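Local atomic coordinates of CRISPR system Cmr subunit Cmr1-1 (Pyrococcus furiosus, PDB entry 4W8Z), a protein that binds RNA and, with Cmr6, caps the type III-B Cmr ribonucleoprotein complex of the CRISPR adaptive immune system. Residues K39-W44 with W147-L152; L91-F96 with L111-T116; V129-P134 with K140-S145; D193-V198 with T336-G341; V228-P233 with V289-K294. All coordinates share one frame; numbering follows the deposited sequence.

Contact 1 (K39-W44 with W147-L152)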
# COMPACT_ATOMS: atom_id res chain seq x y z
N LYS A 39 -5.43 -10.95 4.39
CA LYS A 39 -6.89 -10.88 4.48
C LYS A 39 -7.35 -9.45 4.79
O LYS A 39 -8.30 -8.96 4.19
CB LYS A 39 -7.42 -11.83 5.55
CG LYS A 39 -7.00 -13.28 5.37
CD LYS A 39 -7.75 -14.18 6.34
CE LYS A 39 -7.19 -15.59 6.33
NZ LYS A 39 -7.92 -16.47 7.29
N GLY A 40 -6.65 -8.80 5.71
CA GLY A 40 -7.00 -7.45 6.12
C GLY A 40 -6.77 -6.43 5.02
O GLY A 40 -7.58 -5.52 4.82
N ALA A 41 -5.67 -6.59 4.29
CA ALA A 41 -5.33 -5.68 3.21
C ALA A 41 -6.26 -5.85 2.01
O ALA A 41 -6.58 -4.87 1.33
CB ALA A 41 -3.89 -5.88 2.79
N MET A 42 -6.68 -7.08 1.74
CA MET A 42 -7.66 -7.36 0.70
C MET A 42 -8.97 -6.64 1.01
O MET A 42 -9.57 -6.01 0.14
CB MET A 42 -7.92 -8.87 0.57
CG MET A 42 -6.83 -9.63 -0.17
SD MET A 42 -7.16 -11.40 -0.24
CE MET A 42 -8.77 -11.40 -1.02
N ARG A 43 -9.39 -6.73 2.27
CA ARG A 43 -10.59 -6.05 2.72
C ARG A 43 -10.44 -4.55 2.53
O ARG A 43 -11.37 -3.88 2.09
CB ARG A 43 -10.87 -6.38 4.19
CG ARG A 43 -12.30 -6.10 4.62
CD ARG A 43 -12.42 -6.06 6.13
NE ARG A 43 -13.81 -6.19 6.54
CZ ARG A 43 -14.38 -7.34 6.89
NH1 ARG A 43 -13.66 -8.45 6.87
NH2 ARG A 43 -15.66 -7.37 7.25
N TRP A 44 -9.26 -4.03 2.85
CA TRP A 44 -8.98 -2.61 2.69
C TRP A 44 -9.13 -2.21 1.23
O TRP A 44 -9.76 -1.20 0.91
CB TRP A 44 -7.58 -2.26 3.18
CG TRP A 44 -7.37 -0.77 3.31
CD1 TRP A 44 -7.49 -0.03 4.45
CD2 TRP A 44 -7.01 0.15 2.27
NE1 TRP A 44 -7.22 1.29 4.18
CE2 TRP A 44 -6.93 1.43 2.85
CE3 TRP A 44 -6.74 0.01 0.90
CZ2 TRP A 44 -6.60 2.57 2.12
CZ3 TRP A 44 -6.42 1.14 0.17
CH2 TRP A 44 -6.35 2.41 0.78
N TRP A 147 -5.70 -8.73 -6.46
CA TRP A 147 -4.97 -8.13 -7.58
C TRP A 147 -4.51 -6.72 -7.21
O TRP A 147 -3.37 -6.34 -7.49
CB TRP A 147 -5.83 -8.09 -8.84
CG TRP A 147 -5.10 -7.54 -10.04
CD1 TRP A 147 -4.49 -8.26 -11.03
CD2 TRP A 147 -4.90 -6.15 -10.37
NE1 TRP A 147 -3.92 -7.41 -11.96
CE2 TRP A 147 -4.16 -6.12 -11.57
CE3 TRP A 147 -5.27 -4.95 -9.76
CZ2 TRP A 147 -3.78 -4.92 -12.18
CZ3 TRP A 147 -4.89 -3.76 -10.37
CH2 TRP A 147 -4.16 -3.75 -11.56
N ALA A 148 -5.41 -5.96 -6.60
CA ALA A 148 -5.12 -4.58 -6.21
C ALA A 148 -4.08 -4.52 -5.10
O ALA A 148 -3.20 -3.66 -5.10
CB ALA A 148 -6.40 -3.87 -5.78
N LEU A 149 -4.18 -5.45 -4.15
CA LEU A 149 -3.22 -5.54 -3.05
C LEU A 149 -1.80 -5.76 -3.56
O LEU A 149 -0.85 -5.16 -3.06
CB LEU A 149 -3.62 -6.67 -2.10
CG LEU A 149 -2.58 -7.07 -1.05
CD1 LEU A 149 -2.15 -5.86 -0.24
CD2 LEU A 149 -3.14 -8.16 -0.14
N VAL A 150 -1.65 -6.63 -4.56
CA VAL A 150 -0.33 -6.92 -5.11
C VAL A 150 0.16 -5.79 -6.02
O VAL A 150 1.34 -5.45 -6.02
CB VAL A 150 -0.34 -8.25 -5.90
CG1 VAL A 150 1.02 -8.53 -6.52
CG2 VAL A 150 -0.75 -9.40 -4.98
N SER A 151 -0.76 -5.20 -6.77
CA SER A 151 -0.41 -4.17 -7.75
C SER A 151 -0.11 -2.79 -7.14
O SER A 151 0.78 -2.08 -7.63
CB SER A 151 -1.53 -4.03 -8.78
OG SER A 151 -1.67 -5.23 -9.52
N LEU A 152 -0.83 -2.42 -6.09
CA LEU A 152 -0.69 -1.08 -5.51
C LEU A 152 -0.42 -1.08 -4.01
O LEU A 152 -0.02 -0.06 -3.44
CB LEU A 152 -1.94 -0.25 -5.80
CG LEU A 152 -2.40 -0.14 -7.25
CD1 LEU A 152 -3.85 0.28 -7.30
CD2 LEU A 152 -1.53 0.85 -8.02

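Contact 2 (L91-F96 with L111-T116)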
# COMPACT_ATOMS: atom_id res chain seq x y z
N LEU A 91 17.28 -11.95 11.61
CA LEU A 91 17.44 -10.55 11.22
C LEU A 91 18.87 -10.06 11.47
O LEU A 91 19.39 -10.16 12.58
CB LEU A 91 16.46 -9.66 11.98
CG LEU A 91 16.58 -8.16 11.74
CD1 LEU A 91 16.27 -7.82 10.29
CD2 LEU A 91 15.68 -7.37 12.68
N ASN A 92 19.50 -9.55 10.42
CA ASN A 92 20.83 -8.95 10.51
C ASN A 92 20.73 -7.44 10.68
O ASN A 92 20.31 -6.73 9.77
CB ASN A 92 21.65 -9.32 9.27
CG ASN A 92 23.05 -8.74 9.31
OD1 ASN A 92 23.51 -8.23 10.33
ND2 ASN A 92 23.75 -8.82 8.18
N LEU A 93 21.13 -6.94 11.84
CA LEU A 93 21.00 -5.52 12.16
C LEU A 93 21.99 -4.66 11.38
O LEU A 93 21.83 -3.43 11.31
CB LEU A 93 21.16 -5.30 13.66
CG LEU A 93 20.06 -5.92 14.52
CD1 LEU A 93 20.25 -5.58 15.98
CD2 LEU A 93 18.69 -5.48 14.03
N LYS A 94 22.99 -5.29 10.79
CA LYS A 94 23.95 -4.58 9.95
C LYS A 94 23.31 -4.12 8.65
O LYS A 94 23.81 -3.22 7.98
CB LYS A 94 25.16 -5.47 9.65
N GLU A 95 22.17 -4.73 8.32
CA GLU A 95 21.49 -4.49 7.05
C GLU A 95 21.07 -3.04 6.82
O GLU A 95 21.07 -2.56 5.69
CB GLU A 95 20.25 -5.40 6.95
CG GLU A 95 19.45 -5.24 5.67
CD GLU A 95 19.06 -6.57 5.06
OE1 GLU A 95 17.87 -6.93 5.11
OE2 GLU A 95 19.96 -7.26 4.53
N PHE A 96 20.74 -2.34 7.90
CA PHE A 96 20.22 -0.97 7.79
C PHE A 96 21.29 0.01 7.31
O PHE A 96 21.05 0.79 6.38
CB PHE A 96 19.63 -0.54 9.13
CG PHE A 96 18.47 -1.39 9.57
CD1 PHE A 96 17.18 -1.09 9.17
CD2 PHE A 96 18.68 -2.51 10.36
CE1 PHE A 96 16.11 -1.88 9.56
CE2 PHE A 96 17.62 -3.30 10.76
CZ PHE A 96 16.33 -2.99 10.36
N LEU A 111 13.17 -1.83 16.95
CA LEU A 111 12.63 -3.07 17.48
C LEU A 111 13.68 -4.17 17.45
O LEU A 111 13.75 -5.01 18.35
CB LEU A 111 11.39 -3.50 16.69
CG LEU A 111 10.13 -2.67 16.90
CD1 LEU A 111 9.08 -3.01 15.85
CD2 LEU A 111 9.57 -2.88 18.30
N GLY A 112 14.50 -4.15 16.40
CA GLY A 112 15.58 -5.11 16.25
C GLY A 112 16.59 -5.04 17.39
O GLY A 112 16.91 -6.06 17.99
N LYS A 113 17.07 -3.84 17.68
CA LYS A 113 18.05 -3.65 18.74
C LYS A 113 17.48 -3.99 20.12
O LYS A 113 18.17 -4.57 20.95
CB LYS A 113 18.57 -2.21 18.74
CG LYS A 113 19.30 -1.80 17.47
CD LYS A 113 19.63 -0.31 17.49
CE LYS A 113 20.21 0.16 16.17
NZ LYS A 113 20.33 1.64 16.10
N ARG A 114 16.22 -3.62 20.35
CA ARG A 114 15.56 -3.92 21.61
C ARG A 114 15.23 -5.40 21.76
O ARG A 114 14.76 -5.84 22.81
CB ARG A 114 14.27 -3.10 21.75
CG ARG A 114 14.45 -1.64 22.09
CD ARG A 114 13.20 -1.12 22.78
NE ARG A 114 11.99 -1.70 22.20
CZ ARG A 114 10.80 -1.70 22.79
NH1 ARG A 114 10.65 -1.16 24.00
NH2 ARG A 114 9.75 -2.25 22.19
N GLY A 115 15.45 -6.17 20.70
CA GLY A 115 15.19 -7.60 20.72
C GLY A 115 13.71 -7.96 20.69
O GLY A 115 13.34 -9.10 20.96
N THR A 116 12.86 -6.99 20.34
CA THR A 116 11.42 -7.23 20.27
C THR A 116 11.08 -8.11 19.06
O THR A 116 10.09 -8.85 19.07
CB THR A 116 10.64 -5.91 20.21
OG1 THR A 116 11.00 -5.09 21.33
CG2 THR A 116 9.14 -6.16 20.25

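Contact 3 (V129-P134 with K140-S145)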
# COMPACT_ATOMS: atom_id res chain seq x y z
N VAL A 129 -2.10 -18.21 -1.41
CA VAL A 129 -3.39 -17.59 -1.13
C VAL A 129 -4.48 -18.28 -1.94
O VAL A 129 -4.40 -18.35 -3.17
CB VAL A 129 -3.39 -16.09 -1.45
CG1 VAL A 129 -4.76 -15.50 -1.20
CG2 VAL A 129 -2.34 -15.36 -0.61
N VAL A 130 -5.48 -18.81 -1.25
CA VAL A 130 -6.57 -19.53 -1.91
C VAL A 130 -7.91 -18.89 -1.57
O VAL A 130 -8.20 -18.63 -0.40
CB VAL A 130 -6.59 -21.02 -1.51
CG1 VAL A 130 -7.78 -21.72 -2.12
CG2 VAL A 130 -5.29 -21.70 -1.92
N LEU A 131 -8.72 -18.65 -2.60
CA LEU A 131 -10.02 -18.01 -2.42
C LEU A 131 -11.13 -18.94 -2.89
O LEU A 131 -11.07 -19.49 -3.98
CB LEU A 131 -10.08 -16.69 -3.20
CG LEU A 131 -8.88 -15.75 -3.06
CD1 LEU A 131 -9.03 -14.55 -4.00
CD2 LEU A 131 -8.72 -15.30 -1.62
N GLU A 132 -12.15 -19.11 -2.05
CA GLU A 132 -13.28 -19.98 -2.36
C GLU A 132 -14.62 -19.31 -2.08
O GLU A 132 -14.80 -18.68 -1.04
CB GLU A 132 -13.19 -21.29 -1.56
CG GLU A 132 -11.96 -22.13 -1.86
CD GLU A 132 -11.92 -23.39 -1.02
OE1 GLU A 132 -12.31 -24.47 -1.53
OE2 GLU A 132 -11.50 -23.31 0.16
N SER A 133 -15.56 -19.46 -3.01
CA SER A 133 -16.90 -18.91 -2.83
C SER A 133 -17.91 -19.62 -3.71
O SER A 133 -17.57 -20.08 -4.81
CB SER A 133 -16.90 -17.41 -3.14
OG SER A 133 -18.19 -16.85 -2.96
N PRO A 134 -19.16 -19.75 -3.23
CA PRO A 134 -20.24 -20.26 -4.08
C PRO A 134 -20.67 -19.24 -5.13
O PRO A 134 -21.21 -19.61 -6.17
CB PRO A 134 -21.37 -20.53 -3.08
CG PRO A 134 -21.09 -19.61 -1.94
CD PRO A 134 -19.60 -19.54 -1.84
N LYS A 140 -15.16 -12.88 -7.95
CA LYS A 140 -14.59 -11.89 -8.85
C LYS A 140 -14.07 -10.70 -8.05
O LYS A 140 -12.95 -10.23 -8.26
CB LYS A 140 -15.61 -11.42 -9.88
CG LYS A 140 -15.84 -12.38 -11.04
CD LYS A 140 -16.77 -11.74 -12.08
CE LYS A 140 -16.90 -12.61 -13.32
NZ LYS A 140 -17.62 -11.91 -14.42
N LEU A 141 -14.90 -10.23 -7.12
CA LEU A 141 -14.55 -9.09 -6.28
C LEU A 141 -13.40 -9.41 -5.32
O LEU A 141 -12.60 -8.53 -4.99
CB LEU A 141 -15.78 -8.63 -5.49
CG LEU A 141 -16.89 -8.00 -6.33
CD1 LEU A 141 -18.14 -7.80 -5.50
CD2 LEU A 141 -16.42 -6.69 -6.91
N ALA A 142 -13.33 -10.65 -4.86
CA ALA A 142 -12.25 -11.08 -3.99
C ALA A 142 -10.92 -11.06 -4.73
O ALA A 142 -9.91 -10.57 -4.22
CB ALA A 142 -12.53 -12.47 -3.43
N THR A 143 -10.92 -11.60 -5.95
CA THR A 143 -9.71 -11.67 -6.77
C THR A 143 -9.25 -10.28 -7.19
O THR A 143 -8.05 -9.98 -7.18
CB THR A 143 -9.94 -12.56 -8.01
OG1 THR A 143 -9.86 -13.94 -7.62
CG2 THR A 143 -8.89 -12.30 -9.07
N LEU A 144 -10.19 -9.42 -7.55
CA LEU A 144 -9.87 -8.04 -7.89
C LEU A 144 -9.18 -7.35 -6.71
O LEU A 144 -8.20 -6.63 -6.89
CB LEU A 144 -11.13 -7.27 -8.29
CG LEU A 144 -11.57 -7.48 -9.74
CD1 LEU A 144 -12.98 -6.99 -9.94
CD2 LEU A 144 -10.63 -6.77 -10.69
N SER A 145 -9.70 -7.59 -5.51
CA SER A 145 -9.10 -7.06 -4.29
C SER A 145 -7.65 -7.49 -4.15
O SER A 145 -6.76 -6.66 -3.94
CB SER A 145 -9.89 -7.50 -3.07
OG SER A 145 -11.19 -6.95 -3.09

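Contact 4 (D193-V198 with T336-G341)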
# COMPACT_ATOMS: atom_id res chain seq x y z
N ASP A 193 -3.23 0.16 -18.44
CA ASP A 193 -4.44 -0.43 -19.00
C ASP A 193 -5.18 -1.31 -18.00
O ASP A 193 -6.41 -1.36 -18.00
CB ASP A 193 -4.11 -1.23 -20.25
CG ASP A 193 -3.71 -0.35 -21.42
OD1 ASP A 193 -3.84 0.89 -21.32
OD2 ASP A 193 -3.27 -0.91 -22.45
N SER A 194 -4.43 -2.00 -17.14
CA SER A 194 -5.04 -2.88 -16.15
C SER A 194 -5.83 -2.09 -15.12
O SER A 194 -6.92 -2.51 -14.73
CB SER A 194 -3.97 -3.71 -15.44
OG SER A 194 -3.40 -4.65 -16.33
N LEU A 195 -5.30 -0.96 -14.69
CA LEU A 195 -6.01 -0.11 -13.73
C LEU A 195 -7.34 0.35 -14.29
O LEU A 195 -8.36 0.32 -13.59
CB LEU A 195 -5.16 1.10 -13.33
CG LEU A 195 -3.91 0.81 -12.50
CD1 LEU A 195 -3.36 2.08 -11.90
CD2 LEU A 195 -4.22 -0.21 -11.42
N LYS A 196 -7.35 0.77 -15.55
CA LYS A 196 -8.58 1.17 -16.21
C LYS A 196 -9.56 -0.00 -16.27
O LYS A 196 -10.75 0.16 -15.99
CB LYS A 196 -8.28 1.68 -17.62
CG LYS A 196 -9.40 2.50 -18.26
CD LYS A 196 -9.90 1.84 -19.54
CE LYS A 196 -10.72 2.81 -20.37
NZ LYS A 196 -9.88 3.92 -20.92
N ARG A 197 -9.05 -1.17 -16.62
CA ARG A 197 -9.86 -2.38 -16.70
C ARG A 197 -10.48 -2.74 -15.35
O ARG A 197 -11.67 -3.03 -15.27
CB ARG A 197 -9.01 -3.54 -17.21
CG ARG A 197 -9.63 -4.91 -17.05
CD ARG A 197 -10.91 -5.04 -17.87
NE ARG A 197 -10.78 -4.43 -19.19
CZ ARG A 197 -10.26 -5.03 -20.25
NH1 ARG A 197 -9.80 -6.27 -20.15
NH2 ARG A 197 -10.19 -4.39 -21.40
N VAL A 198 -9.66 -2.72 -14.30
CA VAL A 198 -10.12 -3.07 -12.95
C VAL A 198 -11.19 -2.09 -12.49
O VAL A 198 -12.18 -2.48 -11.88
CB VAL A 198 -8.95 -3.08 -11.94
CG1 VAL A 198 -9.48 -3.20 -10.51
CG2 VAL A 198 -7.97 -4.22 -12.24
N THR A 336 7.23 8.52 -13.98
CA THR A 336 6.16 8.31 -14.94
C THR A 336 4.81 8.17 -14.26
O THR A 336 4.65 7.37 -13.34
CB THR A 336 6.40 7.05 -15.79
OG1 THR A 336 7.61 7.19 -16.53
CG2 THR A 336 5.24 6.81 -16.74
N LYS A 337 3.84 8.97 -14.70
CA LYS A 337 2.48 8.87 -14.18
C LYS A 337 1.78 7.63 -14.74
O LYS A 337 1.71 7.45 -15.96
CB LYS A 337 1.68 10.13 -14.51
CG LYS A 337 0.29 10.19 -13.89
CD LYS A 337 0.08 11.49 -13.11
CE LYS A 337 0.77 11.45 -11.75
NZ LYS A 337 0.70 12.75 -11.02
N VAL A 338 1.27 6.79 -13.85
CA VAL A 338 0.59 5.55 -14.24
C VAL A 338 -0.92 5.74 -14.23
O VAL A 338 -1.63 5.22 -15.10
CB VAL A 338 0.98 4.39 -13.30
CG1 VAL A 338 0.25 3.11 -13.69
CG2 VAL A 338 2.48 4.17 -13.31
N TRP A 339 -1.41 6.51 -13.26
CA TRP A 339 -2.83 6.74 -13.08
C TRP A 339 -3.07 8.12 -12.47
O TRP A 339 -2.46 8.46 -11.46
CB TRP A 339 -3.44 5.65 -12.21
CG TRP A 339 -4.91 5.77 -11.98
CD1 TRP A 339 -5.52 6.27 -10.86
CD2 TRP A 339 -5.96 5.39 -12.87
NE1 TRP A 339 -6.88 6.23 -11.01
CE2 TRP A 339 -7.18 5.69 -12.24
CE3 TRP A 339 -5.98 4.82 -14.15
CZ2 TRP A 339 -8.42 5.44 -12.84
CZ3 TRP A 339 -7.21 4.58 -14.75
CH2 TRP A 339 -8.41 4.89 -14.09
N GLY A 340 -3.94 8.91 -13.09
CA GLY A 340 -4.17 10.27 -12.64
C GLY A 340 -5.61 10.51 -12.22
O GLY A 340 -6.47 10.79 -13.05
N GLY A 341 -5.87 10.39 -10.92
CA GLY A 341 -7.18 10.67 -10.37
C GLY A 341 -7.39 12.16 -10.17
O GLY A 341 -8.51 12.63 -10.00

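Contact 5 (V228-P233 with V289-K294)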
# COMPACT_ATOMS: atom_id res chain seq x y z
N VAL A 228 -0.98 7.31 -9.16
CA VAL A 228 0.02 6.25 -9.10
C VAL A 228 1.17 6.60 -10.02
O VAL A 228 0.97 6.91 -11.19
CB VAL A 228 -0.58 4.88 -9.48
CG1 VAL A 228 0.47 3.79 -9.35
CG2 VAL A 228 -1.78 4.55 -8.61
N GLU A 229 2.38 6.55 -9.48
CA GLU A 229 3.59 6.89 -10.22
C GLU A 229 4.67 5.85 -10.02
O GLU A 229 4.70 5.16 -8.99
CB GLU A 229 4.12 8.26 -9.79
CG GLU A 229 3.16 9.41 -10.03
CD GLU A 229 3.53 10.65 -9.24
OE1 GLU A 229 3.12 11.75 -9.66
OE2 GLU A 229 4.21 10.52 -8.20
N VAL A 230 5.57 5.73 -10.99
CA VAL A 230 6.72 4.84 -10.87
C VAL A 230 8.00 5.55 -11.29
O VAL A 230 7.97 6.56 -11.99
CB VAL A 230 6.56 3.56 -11.71
CG1 VAL A 230 5.30 2.79 -11.33
CG2 VAL A 230 6.55 3.90 -13.20
N PHE A 231 9.14 5.01 -10.86
CA PHE A 231 10.43 5.49 -11.34
C PHE A 231 11.40 4.31 -11.46
O PHE A 231 11.29 3.34 -10.72
CB PHE A 231 11.00 6.58 -10.43
CG PHE A 231 11.42 6.10 -9.06
CD1 PHE A 231 12.66 5.51 -8.86
CD2 PHE A 231 10.60 6.28 -7.96
CE1 PHE A 231 13.06 5.08 -7.60
CE2 PHE A 231 10.99 5.86 -6.70
CZ PHE A 231 12.22 5.26 -6.52
N GLY A 232 12.33 4.42 -12.39
CA GLY A 232 13.30 3.36 -12.61
C GLY A 232 13.42 2.98 -14.07
O GLY A 232 13.09 3.77 -14.96
N PRO A 233 13.89 1.76 -14.34
CA PRO A 233 14.22 0.71 -13.36
C PRO A 233 15.54 0.95 -12.64
O PRO A 233 16.35 1.75 -13.10
CB PRO A 233 14.30 -0.55 -14.23
CG PRO A 233 14.78 -0.04 -15.54
CD PRO A 233 14.13 1.31 -15.73
N VAL A 289 7.48 -2.13 -7.33
CA VAL A 289 6.73 -2.90 -8.30
C VAL A 289 7.70 -3.48 -9.34
O VAL A 289 8.68 -2.84 -9.72
CB VAL A 289 5.64 -2.04 -8.99
CG1 VAL A 289 6.25 -0.87 -9.76
CG2 VAL A 289 4.75 -2.90 -9.90
N GLU A 290 7.43 -4.71 -9.78
CA GLU A 290 8.23 -5.32 -10.83
C GLU A 290 7.57 -5.15 -12.19
O GLU A 290 6.43 -5.58 -12.40
CB GLU A 290 8.48 -6.79 -10.52
CG GLU A 290 9.34 -7.49 -11.55
CD GLU A 290 9.83 -8.85 -11.07
OE1 GLU A 290 10.25 -8.95 -9.90
OE2 GLU A 290 9.78 -9.82 -11.86
N ILE A 291 8.29 -4.51 -13.11
CA ILE A 291 7.80 -4.31 -14.47
C ILE A 291 8.84 -4.79 -15.47
O ILE A 291 9.98 -4.30 -15.48
CB ILE A 291 7.48 -2.82 -14.75
CG1 ILE A 291 6.63 -2.23 -13.63
CG2 ILE A 291 6.77 -2.67 -16.09
CD1 ILE A 291 6.40 -0.74 -13.75
N GLY A 292 8.47 -5.75 -16.31
CA GLY A 292 9.39 -6.30 -17.28
C GLY A 292 10.59 -6.97 -16.62
O GLY A 292 11.69 -6.97 -17.16
N GLY A 293 10.37 -7.54 -15.44
CA GLY A 293 11.43 -8.24 -14.72
C GLY A 293 12.45 -7.32 -14.09
O GLY A 293 13.55 -7.75 -13.73
N LYS A 294 12.10 -6.04 -13.95
CA LYS A 294 13.00 -5.06 -13.34
C LYS A 294 12.27 -4.26 -12.25
O LYS A 294 11.08 -4.01 -12.36
CB LYS A 294 13.57 -4.12 -14.40
CG LYS A 294 14.46 -4.82 -15.43
CD LYS A 294 14.92 -3.85 -16.51
CE LYS A 294 15.72 -4.57 -17.58
NZ LYS A 294 16.13 -3.66 -18.68

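Contact 1 (K39-W44 with W147-L152)
Leu149 of helix 136-152 reaches over to helix 38-54 and meets Ala41 and Met42, one helix turn contributing a branched side chain and the other a small one and a flexible one. Its CB makes no contact across the gap. CG is anti to the backbone N (chi1 168°), which carries the fork toward helix 38-54; Leu149 CG itself is 4.2 Å from Ala41 CB. At the fork the two methyls part company. CD1 comes down on Ala41, with its carbon 3.5 Å from Ala41 CB, whereas CD2 is shared: it lies 3.8 Å from Ala41 CB and 4.0 Å from Met42 CG. The Met42 chain crosses the leucine at about a right angle, and the contact falls on its CG methylene rather than on its sulfur or end methyl. Alanine suits its place because its single methyl lets the helices come near, 6.1 Å between Met42 CA and Leu149 CA, and the leucine fork straddles that methyl. On another side of helix 136-152, Ser151 OG donates to Trp147 O at 2.9 Å while Ser151 N reaches the same oxygen from the opposite face of the carbonyl plane. This hydroxyl also sits over the centre of the Trp147 ring, whose indole packs on helix 188-206. Helices 38-54 and 136-152 are the pair that covers the four-stranded antiparallel sheet, consistent with the ferredoxin-like fold of the RAMP superfamily. With no hydrogen bond between the segments and all three touching residues buried, their union here depends on apolar packing, while the polar serine is satisfied within its own helix.

Contact 2 (L91-F96 with L111-T116)
Leu93, which lays its side chain on Gly112, also sends its carbonyl O to the edge of the Phe96 ring, in the ring plane; that ring in turn packs on Ile108 and Asn109 of helix 106-113 and on Trp105. The other flat group, the Asn92 amide, takes a bond from Lys94 N at its OD1, 3.0 Å away, with the donor well above the carbonyl plane, 62° out of it. This Asx turn caps the type I turn from Asn92 to Glu95 that leads into helix 95-99, a position for which asparagine, with its short acceptor, is well suited. The contact lies at the surface, about 24 Å from the chain centre to its own centre, and packs this turn on the end of helix 106-113. Leu93 CG stands beside the backbone N, opposite the carbonyl carbon (chi1 -66°), which brings both methyls onto Gly112: CD2 lies 3.8 Å from Gly112 CA, and CD1 is 3.9 Å from Gly112 O. Leu91 CD2 is 4.2 Å from Gly112 CA. Gly112 presents only main chain here, and that is why two leucines can settle directly on its CA. Beside it, Lys113 CG is 4.2 Å from Leu93 CD1, and the rest of this exposed lysine continues extended. Helix 106-113 finishes in a Schellman motif: Thr116 N bonds to Leu111 O at 2.9 Å and Gly115 N to Gly112 O at 3.1 Å. Gly115 carries the positive phi of 73° that glycine takes up easily. Leu91 is backbone hydrogen-bonded to Thr118 and rests on Tyr120 of strand 119-120.

Contact 3 (V129-P134 with K140-S145)
Leu131 of strand 126-133 points its side chain down onto Ala142 and Thr143 of the helix that follows in the chain. The apolar contact is the work of a single methyl: Leu131 CD1 lies 4.1 Å from Ala142 CB and 4.0 Å from Ala142 C, so it rests on the helix backbone as much as on the side chain. Alanine fits here because a small methyl lets the leucine come down between neighbouring positions of the helix. The same CD1 also approaches a polar atom, Thr143 OG1, at 3.8 Å. With chi1 at -78° that hydroxyl stands beside its own backbone N, where it makes weak hydrogen bonds to Ile139 O and to Glu10 OE1 of the adjacent strand 8-16. No hydrogen bond crosses between the two segments; in the helix, Ser145 OG donates to Leu141 O at 2.8 Å, and Ser145 N bonds the same oxygen from the opposite face of its plane, a usual way for a buried serine to satisfy itself in a helix. The strand pairs by backbone bonds with Glu10 and Phe12 on one neighbouring strand and with Lys79 and Ser81 on the other. Strand 126-133, an inner strand of the four-stranded antiparallel sheet, and helix 136-152 form the second strand-to-helix step of the ferredoxin-like fold expected of the RAMP superfamily; lacking a polar link, the two are joined here by dispersion forces.

Contact 4 (D193-V198 with T336-G341)
Leu195 of helix 188-206 nestles against Trp339, near the C-terminal end of the chain. Its methyl CD1 lies 3.6 Å from Trp339 CB and 4.0 Å from Trp339 CG, at the root of the indole, while its CB is 3.9 Å from Trp339 CE3 on the benzene part. The tryptophan's CG is anti to its backbone N (chi1 -179°), which carries the ring obliquely across Leu195, so that its benzene end reaches the next residue. There Trp339 CZ3 meets the main chain, 3.9 Å from Lys196 N, and the lysine's CB, 4.2 Å from the same CZ3. Only the start of Lys196 takes part; the rest of the chain leads away from the contact, on an exposed residue. Val338 completes the first shell, with CG1 4.2 Å from Leu195 CD1.

Behind these groups stands a classic beta bulge. Val338 and Trp339 both face Val228 of strand 226-231 and both bond to its backbone, so two successive side chains, a compact one and a broad one, can meet the same leucine. The indole is steadied further by Leu199 on the helix and by a weak hydrogen bond from NE1 to Leu223 O, and Leu195 is backed by Trp147 of helix 136-152. Leucine suits a place between Trp339 and Trp147, since each of its two methyls can face one of them. Since nothing polar bridges the segments, the helix is joined to the C-terminal sheet here by hydrophobic packing, which matches side-chain shapes without fixing exact directions as hydrogen bonds would.

Contact 5 (V228-P233 with V289-K294)
Val230 lays its CG1 against Val289, 4.1 Å from Val289 CG1, the two side chains meeting at about a right angle. The same Val230 CG1 also lies 4.4 Å from Ile291 CD1, so one methyl touches two residues of strand 284-291. Val289 turns its CG1 between the backbone N and the carbonyl carbon (chi1 62°), and this brings that methyl to Val230. Beta-branched residues fit these strand positions well, for they favour extended backbone and offer compact apolar surfaces. Farther along, Pro233, whose preceding peptide bond is cis, as proline more readily allows, lies side by side with Lys294, pointing the same way: Pro233 CB is 3.6 Å from Lys294 CB, and Pro233 CG is 3.9 Å from Lys294 CD. The lysine shares only its methylenes with the proline, and both are exposed. Lys294 is set by a type I' beta turn, the tight hairpin link from Ile291 to Lys294, closed by Ile291 N to Lys294 O at 2.9 Å and by Lys294 N to Ile291 O at 3.1 Å. Gly292 and Gly293 occupy its corners, where both need positive phi. Strands 226-231 and 284-291 are not paired directly: each is hydrogen-bonded to strand 294-302, and Val230 meets Val289 across it. Strand 335-337 flanks 226-231, and Ile188 of helix 188-206 packs on both Val230 and Ile291.

Contacts 1 and 3 share helix 136-152, lie 11 Å apart between centres, and touch through Met42; both belong to the N-terminal ferredoxin-like part, with contact 3 nested inside the loop that contact 1 closes. Contact 2, nested there too, sits at the periphery, about 19 Å from contact 1 by nearest atoms. Contacts 4 and 5 come later, contact 5 nested within contact 4, and meet in the C-terminal sheet, where strand 226-231 pairs with strands 335-337 and 339-340. Trp147 joins contact 1 to contact 4, and Leu152 joins it to contact 5, so helices 136-152 and 188-206 probably help join the N-terminal part to the C-terminal sheet, both from RAMP-like families.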